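Local coordinates for protein endo-arabinase (Bacteroides thetaiotaomicron, PDB 5C0P) that probably hydrolyses O-glycosidic bonds in L-arabinan as a metal-binding member of glycosyl hydrolase family 43, at residues 73-81 and 97-108; 201-209 and 218-226. All coordinates share one frame; numbering follows the deposited sequence.

Contact 1: 73-81 and 97-108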
loop_
_atom_site.group_PDB
_atom_site.type_symbol
_atom_site.label_atom_id
_atom_site.label_comp_id
_atom_site.label_asym_id
_atom_site.label_seq_id
_atom_site.Cartn_x
_atom_site.Cartn_y
_atom_site.Cartn_z
ATOM N N ASP A 73 -20.197 14.566 4.817
ATOM C CA ASP A 73 -19.689 14.645 6.185
ATOM C C ASP A 73 -18.437 13.810 6.446
ATOM O O ASP A 73 -17.910 13.820 7.556
ATOM C CB ASP A 73 -20.784 14.322 7.209
ATOM C CG ASP A 73 -21.307 12.900 7.096
ATOM O OD1 ASP A 73 -20.885 12.151 6.189
ATOM O OD2 ASP A 73 -22.176 12.536 7.920
ATOM N N PHE A 74 -17.945 13.109 5.429
ATOM C CA PHE A 74 -16.690 12.376 5.575
ATOM C C PHE A 74 -15.543 13.350 5.796
ATOM O O PHE A 74 -15.476 14.405 5.159
ATOM C CB PHE A 74 -16.415 11.538 4.339
ATOM C CG PHE A 74 -15.209 10.649 4.462
ATOM C CD1 PHE A 74 -15.139 9.665 5.445
ATOM C CD2 PHE A 74 -14.153 10.782 3.577
ATOM C CE1 PHE A 74 -14.019 8.826 5.541
ATOM C CE2 PHE A 74 -13.034 9.956 3.667
ATOM C CZ PHE A 74 -12.969 8.974 4.655
ATOM N N TRP A 75 -14.629 12.994 6.695
ATOM C CA TRP A 75 -13.581 13.910 7.107
ATOM C C TRP A 75 -12.631 14.300 5.989
ATOM O O TRP A 75 -12.085 15.403 6.004
ATOM C CB TRP A 75 -12.762 13.298 8.248
ATOM C CG TRP A 75 -11.796 12.224 7.808
ATOM C CD1 TRP A 75 -12.042 10.883 7.730
ATOM C CD2 TRP A 75 -10.423 12.401 7.422
ATOM N NE1 TRP A 75 -10.920 10.217 7.294
ATOM C CE2 TRP A 75 -9.911 11.123 7.106
ATOM C CE3 TRP A 75 -9.582 13.514 7.307
ATOM C CZ2 TRP A 75 -8.585 10.928 6.685
ATOM C CZ3 TRP A 75 -8.266 13.318 6.882
ATOM C CH2 TRP A 75 -7.782 12.039 6.580
ATOM N N GLY A 76 -12.411 13.390 5.045
ATOM C CA GLY A 76 -11.374 13.583 4.045
ATOM C C GLY A 76 -11.936 13.710 2.645
ATOM O O GLY A 76 -12.141 12.716 1.958
ATOM N N GLN A 77 -12.164 14.940 2.212
ATOM C CA GLN A 77 -12.792 15.154 0.917
ATOM C C GLN A 77 -11.795 15.210 -0.234
ATOM O O GLN A 77 -12.197 15.228 -1.397
ATOM C CB GLN A 77 -13.657 16.409 0.936
ATOM C CG GLN A 77 -14.818 16.350 1.934
ATOM C CD GLN A 77 -15.911 15.380 1.509
ATOM O OE1 GLN A 77 -16.240 15.275 0.326
ATOM N NE2 GLN A 77 -16.481 14.664 2.476
ATOM N N GLN A 78 -10.501 15.225 0.080
ATOM C CA GLN A 78 -9.468 15.333 -0.957
ATOM C C GLN A 78 -8.591 14.100 -1.039
ATOM O O GLN A 78 -8.543 13.297 -0.095
ATOM C CB GLN A 78 -8.589 16.575 -0.718
ATOM C CG GLN A 78 -9.350 17.882 -0.845
ATOM C CD GLN A 78 -8.502 19.104 -0.558
ATOM O OE1 GLN A 78 -8.874 19.950 0.254
ATOM N NE2 GLN A 78 -7.371 19.216 -1.238
ATOM N N ASP A 79 -7.931 13.958 -2.192
ATOM C CA ASP A 79 -6.897 12.952 -2.471
ATOM C C ASP A 79 -7.418 11.580 -2.927
ATOM O O ASP A 79 -7.332 11.274 -4.107
ATOM C CB ASP A 79 -5.866 12.815 -1.330
ATOM C CG ASP A 79 -5.214 14.141 -0.953
ATOM O OD1 ASP A 79 -5.114 15.037 -1.816
ATOM O OD2 ASP A 79 -4.798 14.273 0.212
ATOM N N PHE A 80 -7.933 10.763 -2.005
ATOM C CA PHE A 80 -8.372 9.390 -2.324
ATOM C C PHE A 80 -7.212 8.549 -2.868
ATOM O O PHE A 80 -7.383 7.762 -3.798
ATOM C CB PHE A 80 -9.533 9.377 -3.341
ATOM C CG PHE A 80 -10.867 9.799 -2.769
ATOM C CD1 PHE A 80 -11.926 8.903 -2.722
ATOM C CD2 PHE A 80 -11.057 11.085 -2.280
ATOM C CE1 PHE A 80 -13.154 9.279 -2.192
ATOM C CE2 PHE A 80 -12.289 11.477 -1.746
ATOM C CZ PHE A 80 -13.336 10.561 -1.707
ATOM N N TRP A 81 -6.032 8.719 -2.281
ATOM C CA TRP A 81 -4.823 8.095 -2.816
ATOM C C TRP A 81 -4.639 6.654 -2.391
ATOM O O TRP A 81 -4.877 6.292 -1.230
ATOM C CB TRP A 81 -3.576 8.862 -2.380
ATOM C CG TRP A 81 -3.437 10.231 -2.959
ATOM C CD1 TRP A 81 -4.180 10.791 -3.960
ATOM C CD2 TRP A 81 -2.481 11.217 -2.563
ATOM N NE1 TRP A 81 -3.735 12.066 -4.214
ATOM C CE2 TRP A 81 -2.701 12.354 -3.363
ATOM C CE3 TRP A 81 -1.464 11.246 -1.604
ATOM C CZ2 TRP A 81 -1.929 13.513 -3.239
ATOM C CZ3 TRP A 81 -0.710 12.398 -1.471
ATOM C CH2 TRP A 81 -0.944 13.516 -2.285
ATOM N N THR A 97 -5.900 7.089 1.559
ATOM C CA THR A 97 -5.344 8.319 2.104
ATOM C C THR A 97 -6.132 9.541 1.630
ATOM O O THR A 97 -6.454 9.685 0.447
ATOM C CB THR A 97 -3.849 8.426 1.752
ATOM O OG1 THR A 97 -3.142 7.351 2.399
ATOM C CG2 THR A 97 -3.277 9.758 2.199
ATOM N N PHE A 98 -6.454 10.425 2.577
ATOM C CA PHE A 98 -7.271 11.594 2.297
ATOM C C PHE A 98 -6.671 12.808 2.983
ATOM O O PHE A 98 -5.805 12.675 3.841
ATOM C CB PHE A 98 -8.694 11.419 2.862
ATOM C CG PHE A 98 -9.406 10.173 2.398
ATOM C CD1 PHE A 98 -10.152 10.170 1.220
ATOM C CD2 PHE A 98 -9.375 9.018 3.173
ATOM C CE1 PHE A 98 -10.827 9.013 0.805
ATOM C CE2 PHE A 98 -10.048 7.859 2.773
ATOM C CZ PHE A 98 -10.779 7.861 1.585
ATOM N N SER A 99 -7.155 13.990 2.626
ATOM C CA SER A 99 -6.876 15.195 3.386
ATOM C C SER A 99 -8.088 16.112 3.283
ATOM O O SER A 99 -9.043 15.815 2.565
ATOM C CB SER A 99 -5.623 15.908 2.873
ATOM O OG SER A 99 -5.799 16.391 1.554
ATOM N N ASN A 100 -8.059 17.225 4.005
ATOM C CA ASN A 100 -9.139 18.191 3.933
ATOM C C ASN A 100 -8.581 19.535 4.330
ATOM O O ASN A 100 -7.505 19.606 4.927
ATOM C CB ASN A 100 -10.265 17.793 4.894
ATOM C CG ASN A 100 -11.638 18.217 4.408
ATOM O OD1 ASN A 100 -12.155 17.676 3.435
ATOM N ND2 ASN A 100 -12.242 19.178 5.097
ATOM N N ALA A 101 -9.296 20.604 4.006
ATOM C CA ALA A 101 -8.925 21.906 4.530
ATOM C C ALA A 101 -8.925 21.811 6.053
ATOM O O ALA A 101 -9.895 21.336 6.650
ATOM C CB ALA A 101 -9.896 22.968 4.058
ATOM N N GLY A 102 -7.819 22.208 6.672
ATOM C CA GLY A 102 -7.718 22.210 8.121
ATOM C C GLY A 102 -7.460 20.870 8.794
ATOM O O GLY A 102 -7.498 20.785 10.024
ATOM N N VAL A 103 -7.219 19.818 8.008
ATOM C CA VAL A 103 -6.850 18.518 8.563
ATOM C C VAL A 103 -5.659 17.955 7.799
ATOM O O VAL A 103 -5.681 17.888 6.565
ATOM C CB VAL A 103 -7.993 17.491 8.457
ATOM C CG1 VAL A 103 -7.705 16.296 9.348
ATOM C CG2 VAL A 103 -9.328 18.121 8.828
ATOM N N LYS A 104 -4.630 17.525 8.522
ATOM C CA LYS A 104 -3.467 16.938 7.864
ATOM C C LYS A 104 -3.817 15.655 7.119
ATOM O O LYS A 104 -4.729 14.909 7.506
ATOM C CB LYS A 104 -2.339 16.677 8.867
ATOM C CG LYS A 104 -1.648 17.951 9.325
ATOM C CD LYS A 104 -0.296 17.667 9.946
ATOM C CE LYS A 104 0.435 18.970 10.219
ATOM N NZ LYS A 104 -0.496 19.960 10.815
ATOM N N ARG A 105 -3.090 15.402 6.036
ATOM C CA ARG A 105 -3.247 14.172 5.275
ATOM C C ARG A 105 -3.073 12.959 6.180
ATOM O O ARG A 105 -2.207 12.951 7.060
ATOM C CB ARG A 105 -2.215 14.138 4.144
ATOM C CG ARG A 105 -2.360 12.950 3.209
ATOM C CD ARG A 105 -1.568 13.144 1.927
ATOM N NE ARG A 105 -2.162 14.184 1.093
ATOM C CZ ARG A 105 -1.507 15.236 0.615
ATOM N NH1 ARG A 105 -2.146 16.124 -0.129
ATOM N NH2 ARG A 105 -0.216 15.398 0.875
ATOM N N GLY A 106 -3.910 11.950 5.981
ATOM C CA GLY A 106 -3.777 10.709 6.722
ATOM C C GLY A 106 -4.509 9.571 6.053
ATOM O O GLY A 106 -5.306 9.783 5.137
ATOM N N THR A 107 -4.250 8.357 6.513
ATOM C CA THR A 107 -4.925 7.189 5.976
ATOM C C THR A 107 -6.080 6.864 6.907
ATOM O O THR A 107 -5.920 6.898 8.126
ATOM C CB THR A 107 -3.954 6.000 5.891
ATOM O OG1 THR A 107 -2.851 6.360 5.052
ATOM C CG2 THR A 107 -4.651 4.753 5.334
ATOM N N SER A 108 -7.252 6.584 6.348
ATOM C CA SER A 108 -8.354 6.123 7.185
ATOM C C SER A 108 -8.883 4.782 6.712
ATOM O O SER A 108 -8.548 4.312 5.609
ATOM C CB SER A 108 -9.463 7.171 7.355
ATOM O OG SER A 108 -10.281 7.228 6.225
HETATM O O HOH W 1 -11.365 19.981 1.888
HETATM O O HOH W 2 -4.823 17.709 -1.313
HETATM O O HOH W 3 -3.364 5.074 1.014
#
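D79 OD2 is held by two donors from the 97-108 segment, S99 OG at 2.7 Å and R105 NE at 2.8 Å. Both lie well out of the carboxylate plane and on opposite faces of it, while OD2 itself lies in the guanidinium plane of R105 and the NE bond is nearly straight (167°). That bond is part of a salt bridge. Water 2 donates to the second oxygen, D79 OD1, at 2.7 Å. One face of the guanidinium is covered by W81, whose CH2 stands 3.4 Å from R105 CZ, with ring and guanidinium planes only 27° apart.

On the other side of the strands, F74, F80 and F98 form an aromatic cluster. The F98 ring turns its edge to the face of F80, CE1 lying over the centre of that ring, and offers its own face to the edge of F74 (F74 CZ to F98 CE2, 3.6 Å). Farther along, the W75 indole, with CG between the backbone N and the carbonyl carbon (chi1 76°), lies across F98 CB, and its NE1 makes a weak bond to S108 OG.

The strand carrying D79 is bulged twice. Q77 and Q78 both face S99, a classic bulge in which Q78 N bonds to S99 O (2.9 Å) and Q77 N bonds to N100 OD1 (3.0 Å). F80 and W81 both face T97, a G1 bulge. D79 sits between them. Outside the segments, R105 NH2 forms a salt bridge with E154, and T97 OG1 bonds to the backbone of D136. With these donors around it, the D79 carboxylate is probably stabilised as an anion, sharing the charge of R105 with E154.

Contact 2: 201-209 and 218-226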
loop_
_atom_site.group_PDB
_atom_site.type_symbol
_atom_site.label_atom_id
_atom_site.label_comp_id
_atom_site.label_asym_id
_atom_site.label_seq_id
_atom_site.Cartn_x
_atom_site.Cartn_y
_atom_site.Cartn_z
ATOM N N GLY A 201 14.612 16.226 -0.463
ATOM C CA GLY A 201 14.595 15.175 0.538
ATOM C C GLY A 201 14.321 13.826 -0.082
ATOM O O GLY A 201 14.341 13.686 -1.307
ATOM N N ASN A 202 14.043 12.844 0.768
ATOM C CA ASN A 202 13.908 11.455 0.338
ATOM C C ASN A 202 12.513 10.916 0.602
ATOM O O ASN A 202 12.024 10.954 1.735
ATOM C CB ASN A 202 14.930 10.578 1.063
ATOM C CG ASN A 202 16.340 11.089 0.903
ATOM O OD1 ASN A 202 16.805 11.303 -0.216
ATOM N ND2 ASN A 202 17.028 11.313 2.025
ATOM N N VAL A 203 11.878 10.409 -0.449
ATOM C CA VAL A 203 10.509 9.914 -0.381
ATOM C C VAL A 203 10.423 8.564 0.333
ATOM O O VAL A 203 11.286 7.700 0.141
ATOM C CB VAL A 203 9.963 9.750 -1.809
ATOM C CG1 VAL A 203 8.618 8.993 -1.827
ATOM C CG2 VAL A 203 9.847 11.105 -2.491
ATOM N N THR A 204 9.392 8.392 1.164
ATOM C CA THR A 204 8.939 7.063 1.576
ATOM C C THR A 204 7.512 6.850 1.085
ATOM O O THR A 204 6.616 7.650 1.389
ATOM C CB THR A 204 8.963 6.839 3.094
ATOM O OG1 THR A 204 8.313 7.930 3.754
ATOM C CG2 THR A 204 10.388 6.709 3.613
ATOM N N ASP A 205 7.320 5.773 0.323
ATOM C CA ASP A 205 6.008 5.359 -0.172
ATOM C C ASP A 205 5.779 3.882 0.135
ATOM O O ASP A 205 6.719 3.086 0.185
ATOM C CB ASP A 205 5.923 5.506 -1.708
ATOM C CG ASP A 205 5.603 6.922 -2.186
ATOM O OD1 ASP A 205 5.231 7.804 -1.384
ATOM O OD2 ASP A 205 5.687 7.142 -3.418
ATOM N N ALA A 206 4.514 3.520 0.330
ATOM C CA ALA A 206 4.047 2.144 0.111
ATOM C C ALA A 206 4.601 0.993 0.961
ATOM O O ALA A 206 4.805 -0.094 0.438
ATOM C CB ALA A 206 4.230 1.800 -1.373
ATOM N N PRO A 207 4.811 1.196 2.271
ATOM C CA PRO A 207 5.311 0.052 3.042
ATOM C C PRO A 207 4.365 -1.156 3.024
ATOM O O PRO A 207 3.151 -1.015 3.176
ATOM C CB PRO A 207 5.409 0.610 4.467
ATOM C CG PRO A 207 4.409 1.741 4.492
ATOM C CD PRO A 207 4.477 2.345 3.128
ATOM N N PHE A 208 4.941 -2.341 2.848
ATOM C CA PHE A 208 4.181 -3.575 2.840
ATOM C C PHE A 208 5.075 -4.698 3.333
ATOM O O PHE A 208 6.167 -4.892 2.805
ATOM C CB PHE A 208 3.683 -3.884 1.427
ATOM C CG PHE A 208 2.716 -5.039 1.383
ATOM C CD1 PHE A 208 1.363 -4.840 1.631
ATOM C CD2 PHE A 208 3.165 -6.319 1.129
ATOM C CE1 PHE A 208 0.470 -5.905 1.611
ATOM C CE2 PHE A 208 2.287 -7.395 1.114
ATOM C CZ PHE A 208 0.939 -7.189 1.345
ATOM N N ILE A 209 4.614 -5.452 4.329
ATOM C CA ILE A 209 5.410 -6.547 4.871
ATOM C C ILE A 209 4.892 -7.901 4.396
ATOM O O ILE A 209 3.682 -8.145 4.375
ATOM C CB ILE A 209 5.440 -6.516 6.426
ATOM C CG1 ILE A 209 6.231 -5.302 6.924
ATOM C CG2 ILE A 209 6.045 -7.798 6.984
ATOM C CD1 ILE A 209 6.149 -5.071 8.453
ATOM N N ILE A 218 10.128 -9.531 5.194
ATOM C CA ILE A 218 10.589 -8.630 4.151
ATOM C C ILE A 218 9.622 -7.457 4.050
ATOM O O ILE A 218 8.397 -7.649 4.016
ATOM C CB ILE A 218 10.656 -9.339 2.789
ATOM C CG1 ILE A 218 11.530 -10.588 2.880
ATOM C CG2 ILE A 218 11.191 -8.390 1.710
ATOM C CD1 ILE A 218 11.531 -11.424 1.601
HETATM N N MSE A 219 10.163 -6.244 3.995
HETATM C CA MSE A 219 9.333 -5.087 3.683
HETATM C C MSE A 219 9.669 -4.574 2.308
HETATM O O MSE A 219 10.839 -4.398 1.960
HETATM C CB MSE A 219 9.470 -3.947 4.690
HETATM C CG MSE A 219 8.482 -2.800 4.383
HETATM SE SE MSE A 219 8.817 -1.284 5.461
HETATM C CE MSE A 219 8.068 -2.017 7.094
ATOM N N LEU A 220 8.634 -4.367 1.510
ATOM C CA LEU A 220 8.780 -3.624 0.268
ATOM C C LEU A 220 8.350 -2.189 0.517
ATOM O O LEU A 220 7.462 -1.916 1.339
ATOM C CB LEU A 220 7.915 -4.233 -0.833
ATOM C CG LEU A 220 8.240 -5.684 -1.189
ATOM C CD1 LEU A 220 7.281 -6.159 -2.275
ATOM C CD2 LEU A 220 9.681 -5.829 -1.646
ATOM N N TRP A 221 8.990 -1.263 -0.182
ATOM C CA TRP A 221 8.609 0.140 -0.118
ATOM C C TRP A 221 9.196 0.849 -1.322
ATOM O O TRP A 221 10.035 0.285 -2.023
ATOM C CB TRP A 221 9.076 0.777 1.200
ATOM C CG TRP A 221 10.565 0.806 1.401
ATOM C CD1 TRP A 221 11.379 -0.245 1.705
ATOM C CD2 TRP A 221 11.403 1.963 1.347
ATOM N NE1 TRP A 221 12.685 0.187 1.827
ATOM C CE2 TRP A 221 12.720 1.540 1.611
ATOM C CE3 TRP A 221 11.161 3.316 1.093
ATOM C CZ2 TRP A 221 13.801 2.433 1.625
ATOM C CZ3 TRP A 221 12.231 4.199 1.105
ATOM C CH2 TRP A 221 13.533 3.754 1.375
ATOM N N SER A 222 8.757 2.079 -1.573
ATOM C CA SER A 222 9.221 2.799 -2.755
ATOM C C SER A 222 9.830 4.161 -2.470
ATOM O O SER A 222 9.444 4.858 -1.525
ATOM C CB SER A 222 8.091 2.960 -3.768
ATOM O OG SER A 222 7.837 1.732 -4.427
ATOM N N SER A 223 10.779 4.525 -3.327
ATOM C CA SER A 223 11.418 5.832 -3.325
ATOM C C SER A 223 12.032 6.054 -4.696
ATOM O O SER A 223 11.776 5.292 -5.623
ATOM C CB SER A 223 12.483 5.914 -2.223
ATOM O OG SER A 223 12.826 7.258 -1.954
ATOM N N PHE A 224 12.844 7.097 -4.830
ATOM C CA PHE A 224 13.523 7.376 -6.094
ATOM C C PHE A 224 14.993 6.995 -6.010
ATOM O O PHE A 224 15.618 7.164 -4.967
ATOM C CB PHE A 224 13.336 8.848 -6.477
ATOM C CG PHE A 224 11.919 9.187 -6.811
ATOM C CD1 PHE A 224 11.020 9.547 -5.813
ATOM C CD2 PHE A 224 11.463 9.075 -8.117
ATOM C CE1 PHE A 224 9.695 9.828 -6.125
ATOM C CE2 PHE A 224 10.144 9.360 -8.435
ATOM C CZ PHE A 224 9.261 9.734 -7.435
ATOM N N ARG A 225 15.533 6.476 -7.114
ATOM C CA ARG A 225 16.915 5.991 -7.170
ATOM C C ARG A 225 17.899 7.117 -7.402
ATOM O O ARG A 225 17.645 8.005 -8.219
ATOM C CB ARG A 225 17.091 5.002 -8.325
ATOM C CG ARG A 225 16.190 3.808 -8.264
ATOM C CD ARG A 225 16.814 2.616 -8.971
ATOM N NE ARG A 225 17.087 2.815 -10.395
ATOM C CZ ARG A 225 17.391 1.811 -11.211
ATOM N NH1 ARG A 225 17.438 0.577 -10.727
ATOM N NH2 ARG A 225 17.634 2.025 -12.498
ATOM N N LYS A 226 19.047 7.046 -6.735
ATOM C CA LYS A 226 20.086 8.056 -6.907
ATOM C C LYS A 226 20.792 7.980 -8.259
ATOM O O LYS A 226 21.253 9.000 -8.774
ATOM C CB LYS A 226 21.108 8.005 -5.765
ATOM C CG LYS A 226 22.007 6.787 -5.760
ATOM C CD LYS A 226 22.875 6.768 -4.512
ATOM C CE LYS A 226 23.880 5.631 -4.568
ATOM N NZ LYS A 226 24.559 5.437 -3.258
HETATM O O HOH W 4 13.714 9.832 -2.731
#
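S223 OG donates to V203 O at 2.6 Å and accepts from water 4 at 2.8 Å; the same water accepts a hydrogen bond from V203 N. The hydroxyl reaches the carbonyl with its OG swung opposite the S223 amide nitrogen, and hydroxyl and water together engage both polar backbone atoms of V203 where regular pairing has stopped. The V203 side chain adds an apolar touch, CG2 meeting the ring edge of F224 at CD1 (3.9 Å).

The antiparallel ladder then runs through two hydrogen-bonded pairs. D205 and S222 exchange bonds, S222 N to D205 O being nearly straight (2.9 Å, 171°), and F208 pairs with L220, with L220 N to F208 O at 2.8 Å. Between the pairs the register slips by one residue, a beta bulge. A206 carries the distortion, with phi 63° and psi 40°; its N, on the outward side of this first strand, bonds to D136 OD2. P207 follows, offering no N-H, and its CA makes a CA-H...O contact to L220 O, which also accepts from F208 N.

On the I209 face, the selenomethionine M219 folds its end, turned about the CG-SE bond, onto the opposite strand: CE lies 3.8 Å from I209 CG1 and SE 4.0 Å from P207 CB. The side chains of P207 and I209 also touch L150 on strand 147-153. On the other face, D205 OD2 bonds to Y231, and S222 OG to A232 O and H261 N, H261 being a magnesium ligand. The bulged strand thus presents an outward N-H to D136, a residue predicted to tune the active site.

In the fold
Contacts 1 and 2 are equivalent in topology: each joins the first two strands of a four-stranded antiparallel sheet, as expected for two blades of the five-bladed beta-propeller of family 43, and contact 1 also reaches the third strand. The centres of contacts 1 and 2 are 22 Å apart, and the two do not touch. Contact 2, about 11 Å from the chain centre to its own, is buried and rests mainly on backbone pairing and apolar side chains. Contact 1, about 17 Å out and partly exposed, adds a salt bridge and an aromatic cluster, and has three bridging waters where contact 2 has one. Both first strands are bulged, and both contacts reach D136: T97 OG1 meets its backbone N, the backbone N of A206 its carboxylate.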